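Local structure of PrgB (Enterococcus faecalis, 6GED) at residues L145-S150 and A157-N162; D168-L173 and A211-D216; Y195-L200 and I280-G285; S202-K207 and K238-E243. The protein probably acts as a cell-wall surface adhesin of the antigen I/II family, its glucan-binding-protein-C-type domain described here being seen with bound nucleic acid. All blocks are in the same frame, centred on the assembly; numbering follows the deposited sequence.

Contact 1: residues L145-S150 and A157-N162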
loop_
_atom_site.group_PDB
_atom_site.type_symbol
_atom_site.label_atom_id
_atom_site.label_comp_id
_atom_site.label_asym_id
_atom_site.label_seq_id
_atom_site.Cartn_x
_atom_site.Cartn_y
_atom_site.Cartn_z
ATOM N N LEU A 145 4.416 12.896 5.117
ATOM C CA LEU A 145 4.677 11.462 5.177
ATOM C C LEU A 145 5.983 11.191 4.455
ATOM O O LEU A 145 6.339 11.897 3.515
ATOM C CB LEU A 145 3.549 10.629 4.516
ATOM C CG LEU A 145 2.189 10.595 5.211
ATOM C CD1 LEU A 145 1.169 9.868 4.274
ATOM C CD2 LEU A 145 2.275 9.963 6.628
ATOM N N ASN A 146 6.662 10.128 4.847
ATOM C CA ASN A 146 7.840 9.647 4.157
ATOM C C ASN A 146 7.435 8.457 3.321
ATOM O O ASN A 146 6.669 7.621 3.784
ATOM C CB ASN A 146 8.900 9.197 5.140
ATOM C CG ASN A 146 9.149 10.248 6.203
ATOM O OD1 ASN A 146 9.147 11.425 5.883
ATOM N ND2 ASN A 146 9.294 9.844 7.453
ATOM N N ALA A 147 8.052 8.320 2.174
ATOM C CA ALA A 147 7.750 7.184 1.296
ATOM C C ALA A 147 9.046 6.604 0.755
ATOM O O ALA A 147 9.981 7.335 0.428
ATOM C CB ALA A 147 6.884 7.628 0.114
ATOM N N VAL A 148 9.097 5.284 0.614
ATOM C CA VAL A 148 10.076 4.677 -0.254
ATOM C C VAL A 148 9.305 3.875 -1.279
ATOM O O VAL A 148 8.529 2.983 -0.918
ATOM C CB VAL A 148 11.063 3.790 0.530
ATOM C CG1 VAL A 148 12.116 3.237 -0.431
ATOM C CG2 VAL A 148 11.661 4.616 1.665
ATOM N N PHE A 149 9.567 4.161 -2.537
ATOM C CA PHE A 149 8.922 3.489 -3.648
ATOM C C PHE A 149 9.901 2.480 -4.212
ATOM O O PHE A 149 10.987 2.863 -4.651
ATOM C CB PHE A 149 8.538 4.523 -4.702
ATOM C CG PHE A 149 7.593 5.596 -4.191
ATOM C CD1 PHE A 149 7.954 6.919 -4.233
ATOM C CD2 PHE A 149 6.364 5.248 -3.625
ATOM C CE1 PHE A 149 7.072 7.919 -3.763
ATOM C CE2 PHE A 149 5.487 6.194 -3.158
ATOM C CZ PHE A 149 5.843 7.557 -3.208
ATOM N N SER A 150 9.511 1.202 -4.208
ATOM C CA SER A 150 10.349 0.131 -4.734
ATOM C C SER A 150 10.400 0.125 -6.242
ATOM O O SER A 150 9.374 0.286 -6.912
ATOM C CB SER A 150 9.787 -1.233 -4.295
ATOM O OG SER A 150 10.547 -2.292 -4.850
ATOM N N ALA A 157 5.204 0.092 -2.195
ATOM C CA ALA A 157 5.454 1.302 -1.401
ATOM C C ALA A 157 5.549 0.995 0.076
ATOM O O ALA A 157 4.795 0.174 0.597
ATOM C CB ALA A 157 4.331 2.334 -1.563
ATOM N N PHE A 158 6.414 1.770 0.754
ATOM C CA PHE A 158 6.517 1.836 2.208
ATOM C C PHE A 158 6.281 3.285 2.593
ATOM O O PHE A 158 6.940 4.173 2.054
ATOM C CB PHE A 158 7.912 1.396 2.668
ATOM C CG PHE A 158 8.231 -0.031 2.341
ATOM C CD1 PHE A 158 8.140 -1.005 3.319
ATOM C CD2 PHE A 158 8.598 -0.410 1.035
ATOM C CE1 PHE A 158 8.439 -2.357 3.049
ATOM C CE2 PHE A 158 8.876 -1.762 0.750
ATOM C CZ PHE A 158 8.786 -2.733 1.738
ATOM N N ILE A 159 5.358 3.532 3.517
ATOM C CA ILE A 159 4.939 4.886 3.875
ATOM C C ILE A 159 4.954 5.018 5.386
ATOM O O ILE A 159 4.403 4.161 6.073
ATOM C CB ILE A 159 3.504 5.199 3.401
ATOM C CG1 ILE A 159 3.302 4.898 1.922
ATOM C CG2 ILE A 159 3.104 6.705 3.696
ATOM C CD1 ILE A 159 4.205 5.700 1.065
ATOM N N GLY A 160 5.412 6.153 5.889
ATOM C CA GLY A 160 5.310 6.334 7.325
ATOM C C GLY A 160 5.824 7.681 7.771
ATOM O O GLY A 160 6.391 8.449 7.004
ATOM N N THR A 161 5.613 7.954 9.041
ATOM C CA THR A 161 6.189 9.151 9.661
ATOM C C THR A 161 6.108 8.917 11.152
ATOM O O THR A 161 5.707 7.841 11.599
ATOM C CB THR A 161 5.457 10.428 9.211
ATOM O OG1 THR A 161 6.121 11.592 9.757
ATOM C CG2 THR A 161 4.038 10.391 9.714
ATOM N N ASN A 162 6.597 9.894 11.929
ATOM C CA ASN A 162 6.494 9.877 13.374
ATOM C C ASN A 162 5.072 10.196 13.853
ATOM O O ASN A 162 4.379 11.024 13.266
ATOM C CB ASN A 162 7.509 10.911 13.900
ATOM C CG ASN A 162 7.346 11.225 15.327
ATOM O OD1 ASN A 162 7.111 10.348 16.144
ATOM N ND2 ASN A 162 7.517 12.496 15.660
HETATM O O HOH W 1 7.898 12.962 7.571
#
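Asn146 N donates to Gly160 O over 2.7 Å, the shortest of four backbone bonds that close this antiparallel hairpin. Gly160 N returns a bond to Asn146 O, and Val148 and Phe158 repeat the reciprocal exchange two residues along, so both are hydrogen-bonded pairs. The non-hydrogen-bonded pairs Ala147–Ile159 and Phe149–Ala157 send their side chains to the face opposite Asn146, Val148 and Phe158. There Ile159 and Leu145 carry the apolar contact. With CG1 of Ile159 beside the backbone N (chi1 -52°) and chi2 at -60°, CD1 turns toward Ala147 CB at 3.4 Å, tighter than usual for two methyl carbons. The other branch, CG2, meets Leu145 CD1 at 3.8 Å, the two side chains crossing near a right angle. Further along, Leu145 CD2 rests on Thr161 CG2 (3.6 Å). Ala157 CB touches the Phe149 ring at its edge, 4.1 Å from CD2. On the Asn146 face, Asn146 OD1 accepts from a water at 2.6 Å that also hydrogen-bonds Thr161 OG1, bridging the two segments, while ND2 is held by the carbonyls of Lys74 and Leu72, fixing the amide's rotation. Phe158 stacks on Trp301, also on this face. The hairpin runs through the middle of a curled antiparallel sheet: strand 99-104 pairs with 145-150 and strand 299-302 with 157-160, while Leu145 and Ile159 press on Thr171 of strand 169-179 in the other sheet.

Contact 2: residues D168-L173 and A211-D216. With NA (sodium ion), chain D.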
loop_
_atom_site.group_PDB
_atom_site.type_symbol
_atom_site.label_atom_id
_atom_site.label_comp_id
_atom_site.label_asym_id
_atom_site.label_seq_id
_atom_site.Cartn_x
_atom_site.Cartn_y
_atom_site.Cartn_z
ATOM N N ASP A 168 -4.943 9.554 11.576
ATOM C CA ASP A 168 -4.630 8.457 10.664
ATOM C C ASP A 168 -3.395 8.795 9.844
ATOM O O ASP A 168 -3.151 9.952 9.499
ATOM C CB ASP A 168 -5.789 8.212 9.682
ATOM C CG ASP A 168 -7.000 7.544 10.317
ATOM O OD1 ASP A 168 -8.018 7.316 9.601
ATOM O OD2 ASP A 168 -6.989 7.225 11.509
ATOM N N VAL A 169 -2.619 7.778 9.503
ATOM C CA VAL A 169 -1.772 7.863 8.326
ATOM C C VAL A 169 -2.674 7.509 7.139
ATOM O O VAL A 169 -3.365 6.505 7.200
ATOM C CB VAL A 169 -0.605 6.868 8.448
ATOM C CG1 VAL A 169 0.142 6.724 7.144
ATOM C CG2 VAL A 169 0.366 7.245 9.622
ATOM N N LYS A 170 -2.723 8.350 6.096
ATOM C CA LYS A 170 -3.540 7.980 4.934
ATOM C C LYS A 170 -2.921 8.524 3.662
ATOM O O LYS A 170 -2.532 9.682 3.608
ATOM C CB LYS A 170 -4.989 8.482 5.069
ATOM C CG LYS A 170 -5.924 7.833 3.980
ATOM C CD LYS A 170 -7.396 7.777 4.424
ATOM C CE LYS A 170 -8.131 9.058 4.171
ATOM N NZ LYS A 170 -9.611 8.896 4.446
ATOM N N THR A 171 -2.910 7.717 2.603
ATOM C CA THR A 171 -2.335 8.088 1.322
ATOM C C THR A 171 -3.339 7.637 0.267
ATOM O O THR A 171 -3.888 6.548 0.398
ATOM C CB THR A 171 -0.982 7.378 1.101
ATOM O OG1 THR A 171 -0.097 7.639 2.202
ATOM C CG2 THR A 171 -0.289 7.800 -0.222
ATOM N N ARG A 172 -3.621 8.481 -0.725
ATOM C CA ARG A 172 -4.432 8.036 -1.858
ATOM C C ARG A 172 -3.517 7.540 -2.970
ATOM O O ARG A 172 -2.480 8.138 -3.253
ATOM C CB ARG A 172 -5.329 9.193 -2.368
ATOM C CG ARG A 172 -6.318 8.689 -3.425
ATOM C CD ARG A 172 -7.431 9.730 -3.778
ATOM N NE ARG A 172 -8.474 9.069 -4.574
ATOM C CZ ARG A 172 -9.340 8.220 -4.048
ATOM N NH1 ARG A 172 -9.279 7.968 -2.735
ATOM N NH2 ARG A 172 -10.246 7.615 -4.816
ATOM N N LEU A 173 -3.949 6.503 -3.685
ATOM C CA LEU A 173 -3.165 5.916 -4.753
ATOM C C LEU A 173 -4.080 5.798 -5.965
ATOM O O LEU A 173 -5.169 5.203 -5.866
ATOM C CB LEU A 173 -2.601 4.518 -4.347
ATOM C CG LEU A 173 -1.943 3.662 -5.454
ATOM C CD1 LEU A 173 -0.840 4.394 -6.184
ATOM C CD2 LEU A 173 -1.395 2.317 -4.867
ATOM N N ALA A 211 -4.786 -0.422 13.230
ATOM C CA ALA A 211 -5.073 -1.307 12.102
ATOM C C ALA A 211 -4.633 -0.651 10.811
ATOM O O ALA A 211 -4.778 0.569 10.644
ATOM C CB ALA A 211 -6.565 -1.665 11.988
ATOM N N GLU A 212 -4.130 -1.467 9.887
ATOM C CA GLU A 212 -3.974 -1.001 8.524
ATOM C C GLU A 212 -5.325 -1.112 7.795
ATOM O O GLU A 212 -6.113 -2.026 8.052
ATOM C CB GLU A 212 -2.890 -1.829 7.825
ATOM C CG GLU A 212 -1.584 -1.791 8.669
ATOM C CD GLU A 212 -0.345 -2.224 7.928
ATOM O OE1 GLU A 212 -0.470 -2.687 6.787
ATOM O OE2 GLU A 212 0.770 -2.127 8.502
ATOM N N PHE A 213 -5.586 -0.190 6.872
ATOM C CA PHE A 213 -6.919 -0.095 6.285
ATOM C C PHE A 213 -6.817 0.318 4.829
ATOM O O PHE A 213 -5.786 0.818 4.387
ATOM C CB PHE A 213 -7.847 0.895 7.047
ATOM C CG PHE A 213 -7.442 2.370 6.925
ATOM C CD1 PHE A 213 -6.735 2.969 7.964
ATOM C CD2 PHE A 213 -7.816 3.160 5.818
ATOM C CE1 PHE A 213 -6.366 4.330 7.908
ATOM C CE2 PHE A 213 -7.436 4.550 5.756
ATOM C CZ PHE A 213 -6.699 5.104 6.823
ATOM N N VAL A 214 -7.920 0.082 4.091
ATOM C CA VAL A 214 -8.135 0.701 2.788
ATOM C C VAL A 214 -9.478 1.432 2.882
ATOM O O VAL A 214 -10.303 1.161 3.766
ATOM C CB VAL A 214 -8.089 -0.304 1.593
ATOM C CG1 VAL A 214 -6.667 -0.892 1.392
ATOM C CG2 VAL A 214 -9.081 -1.449 1.774
ATOM N N SER A 215 -9.657 2.418 2.019
ATOM C CA SER A 215 -10.864 3.229 2.098
ATOM C C SER A 215 -10.964 4.060 0.828
ATOM O O SER A 215 -10.070 4.035 -0.018
ATOM C CB SER A 215 -10.827 4.133 3.333
ATOM O OG SER A 215 -9.723 4.996 3.204
ATOM N N ASP A 216 -12.043 4.854 0.732
ATOM C CA ASP A 216 -12.098 5.960 -0.226
ATOM C C ASP A 216 -11.860 5.478 -1.656
ATOM O O ASP A 216 -10.970 5.958 -2.368
ATOM C CB ASP A 216 -11.084 7.014 0.201
ATOM C CG ASP A 216 -11.427 7.570 1.581
ATOM O OD1 ASP A 216 -10.604 7.453 2.503
ATOM O OD2 ASP A 216 -12.554 8.046 1.748
HETATM NA NA NA D . 0.146 -5.202 6.780
HETATM O O HOH W 2 1.780 -6.876 7.870
HETATM O O HOH W 3 1.776 -4.750 5.296
#
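Lys170 and Arg172 both reach Asp216, one for its carboxylate and the other for its backbone carbonyl. Lys170 NZ forms a salt bridge with Asp216 OD1 at 2.6 Å, coming in on the syn side but 29° out of the carboxylate plane. Ser215 OG donates to the same oxygen from the opposite face (2.7 Å), so two donors grip OD1 and should help keep the acid ionised. Arg172 NH1 meets Asp216 O at 2.7 Å, the acceptor lying close to the guanidinium plane; NH2 adds a weak bond to that carbonyl. Apolar contact comes from Lys170 CD, which touches the edge of the Phe213 ring 3.5 Å from CE2. A bend in the lysine chain (chi3 84°) lets the methylenes pass the ring before the ammonium reaches the aspartate, whereas Arg172 arrives extended from CG to NE. In the next shell, Lys238 makes a cation-pi contact with Phe213 and a salt bridge with Asp168 OD1; that carboxylate oxygen lies 3.8 Å from Phe213 CZ. Glu212 OE1 binds the sodium ion at 2.6 Å, together with Ser199 and Asn201. Strands 169-179 and 211-215 do not pair with each other: strand 280-287 runs between them, antiparallel to both, and these long side chains reach across it, with Lys170 and Asp216 touching its Ser283.

Contact 3: residues Y195-L200 and I280-G285. With NA (sodium ion), chain D.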
loop_
_atom_site.group_PDB
_atom_site.type_symbol
_atom_site.label_atom_id
_atom_site.label_comp_id
_atom_site.label_asym_id
_atom_site.label_seq_id
_atom_site.Cartn_x
_atom_site.Cartn_y
_atom_site.Cartn_z
ATOM N N TYR A 195 -8.142 -6.465 -8.098
ATOM C CA TYR A 195 -6.830 -6.280 -7.458
ATOM C C TYR A 195 -6.918 -6.626 -5.980
ATOM O O TYR A 195 -7.987 -6.609 -5.385
ATOM C CB TYR A 195 -6.283 -4.860 -7.627
ATOM C CG TYR A 195 -7.202 -3.721 -7.239
ATOM C CD1 TYR A 195 -7.101 -3.108 -5.988
ATOM C CD2 TYR A 195 -8.096 -3.186 -8.152
ATOM C CE1 TYR A 195 -7.930 -2.007 -5.655
ATOM C CE2 TYR A 195 -8.938 -2.114 -7.810
ATOM C CZ TYR A 195 -8.829 -1.517 -6.581
ATOM O OH TYR A 195 -9.645 -0.455 -6.270
ATOM N N ALA A 196 -5.796 -7.020 -5.405
ATOM C CA ALA A 196 -5.819 -7.552 -4.043
ATOM C C ALA A 196 -5.648 -6.395 -3.070
ATOM O O ALA A 196 -4.833 -5.513 -3.320
ATOM C CB ALA A 196 -4.682 -8.554 -3.834
ATOM N N LEU A 197 -6.402 -6.405 -1.967
ATOM C CA LEU A 197 -6.154 -5.486 -0.853
ATOM C C LEU A 197 -5.768 -6.417 0.292
ATOM O O LEU A 197 -6.634 -7.020 0.920
ATOM C CB LEU A 197 -7.381 -4.637 -0.554
ATOM C CG LEU A 197 -7.782 -3.909 -1.856
ATOM C CD1 LEU A 197 -9.221 -3.484 -1.906
ATOM C CD2 LEU A 197 -6.822 -2.738 -2.109
ATOM N N SER A 198 -4.480 -6.606 0.508
ATOM C CA SER A 198 -4.015 -7.689 1.362
ATOM C C SER A 198 -3.280 -7.172 2.584
ATOM O O SER A 198 -2.957 -5.975 2.683
ATOM C CB SER A 198 -3.091 -8.635 0.565
ATOM O OG SER A 198 -3.869 -9.347 -0.371
ATOM N N SER A 199 -3.007 -8.107 3.509
ATOM C CA SER A 199 -2.125 -7.833 4.665
ATOM C C SER A 199 -2.622 -6.613 5.436
ATOM O O SER A 199 -1.855 -5.744 5.808
ATOM C CB SER A 199 -0.677 -7.624 4.211
ATOM O OG SER A 199 0.257 -7.664 5.297
ATOM N N LEU A 200 -3.928 -6.570 5.689
ATOM C CA LEU A 200 -4.548 -5.469 6.425
ATOM C C LEU A 200 -4.632 -5.947 7.866
ATOM O O LEU A 200 -5.676 -6.344 8.370
ATOM C CB LEU A 200 -5.919 -5.109 5.820
ATOM C CG LEU A 200 -5.870 -4.630 4.362
ATOM C CD1 LEU A 200 -7.294 -4.364 3.755
ATOM C CD2 LEU A 200 -5.030 -3.364 4.233
ATOM N N ILE A 280 -8.177 2.555 -11.544
ATOM C CA ILE A 280 -8.005 2.115 -10.168
ATOM C C ILE A 280 -7.622 3.308 -9.293
ATOM O O ILE A 280 -6.644 4.011 -9.581
ATOM C CB ILE A 280 -6.916 1.043 -10.082
ATOM C CG1 ILE A 280 -7.313 -0.244 -10.818
ATOM C CG2 ILE A 280 -6.576 0.757 -8.600
ATOM C CD1 ILE A 280 -6.136 -1.294 -10.870
ATOM N N SER A 281 -8.316 3.460 -8.172
ATOM C CA SER A 281 -7.998 4.525 -7.224
ATOM C C SER A 281 -8.591 4.149 -5.876
ATOM O O SER A 281 -9.707 3.629 -5.819
ATOM C CB SER A 281 -8.573 5.870 -7.772
ATOM O OG SER A 281 -8.789 6.807 -6.806
ATOM N N PHE A 282 -7.843 4.416 -4.790
ATOM C CA PHE A 282 -8.307 4.098 -3.443
ATOM C C PHE A 282 -7.282 4.696 -2.475
ATOM O O PHE A 282 -6.195 5.086 -2.888
ATOM C CB PHE A 282 -8.472 2.601 -3.198
ATOM C CG PHE A 282 -7.215 1.827 -3.390
ATOM C CD1 PHE A 282 -6.833 1.401 -4.666
ATOM C CD2 PHE A 282 -6.373 1.545 -2.288
ATOM C CE1 PHE A 282 -5.620 0.682 -4.853
ATOM C CE2 PHE A 282 -5.172 0.841 -2.460
ATOM C CZ PHE A 282 -4.776 0.420 -3.731
ATOM N N SER A 283 -7.633 4.769 -1.194
ATOM C CA SER A 283 -6.667 5.183 -0.191
ATOM C C SER A 283 -6.306 3.995 0.686
ATOM O O SER A 283 -7.063 3.034 0.802
ATOM C CB SER A 283 -7.242 6.296 0.701
ATOM O OG SER A 283 -7.487 7.492 -0.058
ATOM N N PHE A 284 -5.146 4.101 1.327
ATOM C CA PHE A 284 -4.710 3.087 2.284
ATOM C C PHE A 284 -4.022 3.831 3.413
ATOM O O PHE A 284 -3.495 4.931 3.209
ATOM C CB PHE A 284 -3.767 2.023 1.642
ATOM C CG PHE A 284 -2.484 2.575 1.089
ATOM C CD1 PHE A 284 -2.401 3.005 -0.231
ATOM C CD2 PHE A 284 -1.352 2.693 1.913
ATOM C CE1 PHE A 284 -1.229 3.530 -0.721
ATOM C CE2 PHE A 284 -0.174 3.200 1.427
ATOM C CZ PHE A 284 -0.104 3.632 0.111
ATOM N N GLY A 285 -4.002 3.217 4.593
ATOM C CA GLY A 285 -3.354 3.878 5.714
ATOM C C GLY A 285 -3.358 3.054 6.974
ATOM O O GLY A 285 -3.494 1.822 6.959
HETATM NA NA NA D . 0.146 -5.202 6.780
HETATM O O HOH W 2 1.780 -6.876 7.870
HETATM O O HOH W 3 1.776 -4.750 5.296
#
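Tyr195 and Leu197 meet Ile280 and Phe282 through apolar and CH-pi contacts, with no hydrogen bond between the two segments. Two CH-pi contacts match each other across the interface: Ile280 CG2 sits over one face of the Tyr195 ring, 4.0 Å from its centroid, and Leu197 CD2 over one face of the Phe282 ring, 4.2 Å from that centroid. Both methyls are shifted toward the ring rim. The aromatic pair is offset: the Tyr195 and Phe282 planes lie 22° apart but are slid so far that the rings barely overlap, with Tyr195 CE1 and Phe282 CE1 in contact at 3.6 Å. Each ring takes the position between its backbone N and carbonyl carbon (chi1 52° for Tyr195), which directs it into the gap between the strands. The polar end of the tyrosine, OH, hydrogen-bonds Asn221 OD1 outside the two segments. Beyond the strand end, Ser199 O coordinates the sodium ion at 2.3 Å and its OG at 2.9 Å, completing with Glu212, Asn201 and two waters a six-ligand site. Segments 195-197, from a three-stranded sheet, and 280-285, from the large sheet, run nearly parallel, consistent with the sandwich-like packing of beta sheets in the GbpC-type domain of antigen I/II proteins.

Contact 4: residues S202-K207 and K238-E243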
loop_
_atom_site.group_PDB
_atom_site.type_symbol
_atom_site.label_atom_id
_atom_site.label_comp_id
_atom_site.label_asym_id
_atom_site.label_seq_id
_atom_site.Cartn_x
_atom_site.Cartn_y
_atom_site.Cartn_z
ATOM N N SER A 202 -4.271 -5.897 12.081
ATOM C CA SER A 202 -4.874 -5.084 13.134
ATOM C C SER A 202 -4.494 -5.637 14.495
ATOM O O SER A 202 -4.541 -6.852 14.713
ATOM C CB SER A 202 -6.406 -5.066 13.053
ATOM O OG SER A 202 -6.980 -4.328 14.143
ATOM N N SER A 203 -4.128 -4.727 15.413
ATOM C CA SER A 203 -3.951 -5.042 16.822
ATOM C C SER A 203 -4.936 -4.258 17.689
ATOM O O SER A 203 -4.722 -4.105 18.904
ATOM C CB SER A 203 -2.506 -4.774 17.256
ATOM O OG SER A 203 -2.146 -3.452 16.869
ATOM N N LEU A 204 -6.015 -3.749 17.091
ATOM C CA LEU A 204 -6.909 -2.845 17.817
ATOM C C LEU A 204 -7.534 -3.559 19.008
ATOM O O LEU A 204 -8.017 -4.691 18.887
ATOM C CB LEU A 204 -8.017 -2.323 16.897
ATOM C CG LEU A 204 -7.651 -1.201 15.949
ATOM C CD1 LEU A 204 -8.822 -0.971 14.980
ATOM C CD2 LEU A 204 -7.338 0.103 16.716
ATOM N N THR A 205 -7.510 -2.898 20.170
ATOM C CA THR A 205 -8.249 -3.365 21.342
ATOM C C THR A 205 -8.986 -2.190 21.973
ATOM O O THR A 205 -8.974 -1.086 21.423
ATOM C CB THR A 205 -7.335 -4.000 22.396
ATOM O OG1 THR A 205 -6.537 -2.980 23.014
ATOM C CG2 THR A 205 -6.442 -5.076 21.809
ATOM N N ASN A 206 -9.558 -2.409 23.160
ATOM C CA ASN A 206 -10.446 -1.425 23.783
ATOM C C ASN A 206 -9.794 -0.060 23.982
ATOM O O ASN A 206 -10.486 0.965 23.915
ATOM C CB ASN A 206 -10.968 -1.953 25.113
ATOM C CG ASN A 206 -12.437 -2.281 25.047
ATOM O OD1 ASN A 206 -13.090 -2.016 24.036
ATOM N ND2 ASN A 206 -12.967 -2.869 26.111
ATOM N N LYS A 207 -8.495 -0.007 24.262
ATOM C CA LYS A 207 -7.822 1.265 24.010
ATOM C C LYS A 207 -6.332 1.013 23.805
ATOM O O LYS A 207 -5.485 1.195 24.682
ATOM C CB LYS A 207 -8.168 2.321 25.086
ATOM C CG LYS A 207 -7.330 2.490 26.349
ATOM C CD LYS A 207 -6.541 3.799 26.285
ATOM C CE LYS A 207 -5.559 3.900 27.449
ATOM N NZ LYS A 207 -4.468 4.901 27.225
ATOM N N LYS A 238 -13.862 3.159 6.792
ATOM C CA LYS A 238 -12.669 2.464 6.366
ATOM C C LYS A 238 -12.899 0.954 6.441
ATOM O O LYS A 238 -13.790 0.482 7.155
ATOM C CB LYS A 238 -11.485 2.885 7.244
ATOM C CG LYS A 238 -11.349 4.423 7.293
ATOM C CD LYS A 238 -10.243 4.842 8.279
ATOM C CE LYS A 238 -10.788 5.058 9.659
ATOM N NZ LYS A 238 -10.475 6.461 10.096
ATOM N N PHE A 239 -12.097 0.215 5.691
ATOM C CA PHE A 239 -12.145 -1.255 5.653
ATOM C C PHE A 239 -10.941 -1.771 6.422
ATOM O O PHE A 239 -9.807 -1.601 5.971
ATOM C CB PHE A 239 -12.087 -1.798 4.223
ATOM C CG PHE A 239 -13.238 -1.334 3.351
ATOM C CD1 PHE A 239 -13.270 -0.038 2.875
ATOM C CD2 PHE A 239 -14.286 -2.183 3.060
ATOM C CE1 PHE A 239 -14.327 0.426 2.094
ATOM C CE2 PHE A 239 -15.355 -1.716 2.263
ATOM C CZ PHE A 239 -15.358 -0.428 1.793
ATOM N N TYR A 240 -11.189 -2.361 7.582
ATOM C CA TYR A 240 -10.156 -2.967 8.402
ATOM C C TYR A 240 -10.797 -3.984 9.340
ATOM O O TYR A 240 -12.026 -4.082 9.463
ATOM C CB TYR A 240 -9.374 -1.891 9.201
ATOM C CG TYR A 240 -10.182 -0.964 10.110
ATOM C CD1 TYR A 240 -10.195 -1.145 11.501
ATOM C CD2 TYR A 240 -10.840 0.156 9.600
ATOM C CE1 TYR A 240 -10.902 -0.303 12.332
ATOM C CE2 TYR A 240 -11.556 1.038 10.449
ATOM C CZ TYR A 240 -11.574 0.800 11.811
ATOM O OH TYR A 240 -12.260 1.668 12.643
ATOM N N SER A 241 -9.940 -4.713 10.040
ATOM C CA SER A 241 -10.384 -5.572 11.137
ATOM C C SER A 241 -10.464 -4.759 12.418
ATOM O O SER A 241 -9.416 -4.325 12.917
ATOM C CB SER A 241 -9.409 -6.718 11.356
ATOM O OG SER A 241 -9.779 -7.462 12.525
ATOM N N PRO A 242 -11.637 -4.584 13.014
ATOM C CA PRO A 242 -11.734 -3.760 14.218
ATOM C C PRO A 242 -11.241 -4.431 15.484
ATOM O O PRO A 242 -11.283 -3.787 16.529
ATOM C CB PRO A 242 -13.235 -3.472 14.325
ATOM C CG PRO A 242 -13.868 -4.751 13.720
ATOM C CD PRO A 242 -12.940 -5.169 12.603
ATOM N N GLU A 243 -10.831 -5.699 15.425
ATOM C CA GLU A 243 -10.317 -6.435 16.572
ATOM C C GLU A 243 -8.951 -7.032 16.254
ATOM O O GLU A 243 -8.583 -7.212 15.102
ATOM C CB GLU A 243 -11.296 -7.531 17.013
ATOM C CG GLU A 243 -12.612 -6.899 17.542
ATOM C CD GLU A 243 -13.609 -7.912 18.070
ATOM O OE1 GLU A 243 -13.959 -8.843 17.320
ATOM O OE2 GLU A 243 -14.035 -7.777 19.245
#
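This contact lays a loop, residues 202-207 between strands 193-197 and 211-215, against the end of the short strand 239-240 and the residues after it; one hydroxyl bond and one leucine carry it. Ser202 OG donates to Ser241 O at 2.7 Å, the donor tilted 19° from the carbonyl plane. Ser202 OG itself accepts from Leu204 N at 3.2 Å, nearly straight at 170°, which makes an ST turn. Having OG anti to the backbone N (chi1 177°) points the hydroxyl at the neighbouring segment. Leu204 then lays CB against Pro242 O (3.6 Å) and brings CD1 to Tyr240 CE1 at 3.4 Å, its side chain crossing the tyrosine's at about a right angle. Tyr240 is held at its far end by Asp236, which takes its OH. Ser241 OG donates to Glu243 O at 2.9 Å within its own segment. Beneath, Ser202, Leu204 and Tyr240 all rest on Ala211, while Glu243 lies at the exposed rim. Ser202 therefore works both as donor across the gap and as acceptor within its own turn, which fixes its rotation and ties together two segments that pair through no backbone hydrogen bonds.

How the contacts relate
Contacts 1 and 3 are fully buried, contact 2 is partly buried, and contact 4 lies farthest out, about 18 Å between its centre and that of the chain, though most of its touching residues are buried. Chemistry follows place: backbone pairing and methyl packing in contact 1, ring and CH-pi contacts between sheets in contact 3, a salt bridge and an arginine-carbonyl bond across a strand in contact 2, and serine hydroxyl bonds with one leucine-tyrosine contact in contact 4. Contacts 2 and 3 share strand 280-287, where Leu173 N and Phe282 O lie 2.8 Å apart, and both reach the sodium ion. Ile159 of contact 1 packs on Phe284, and Lys238 links contact 4 to contact 2 through Asp168.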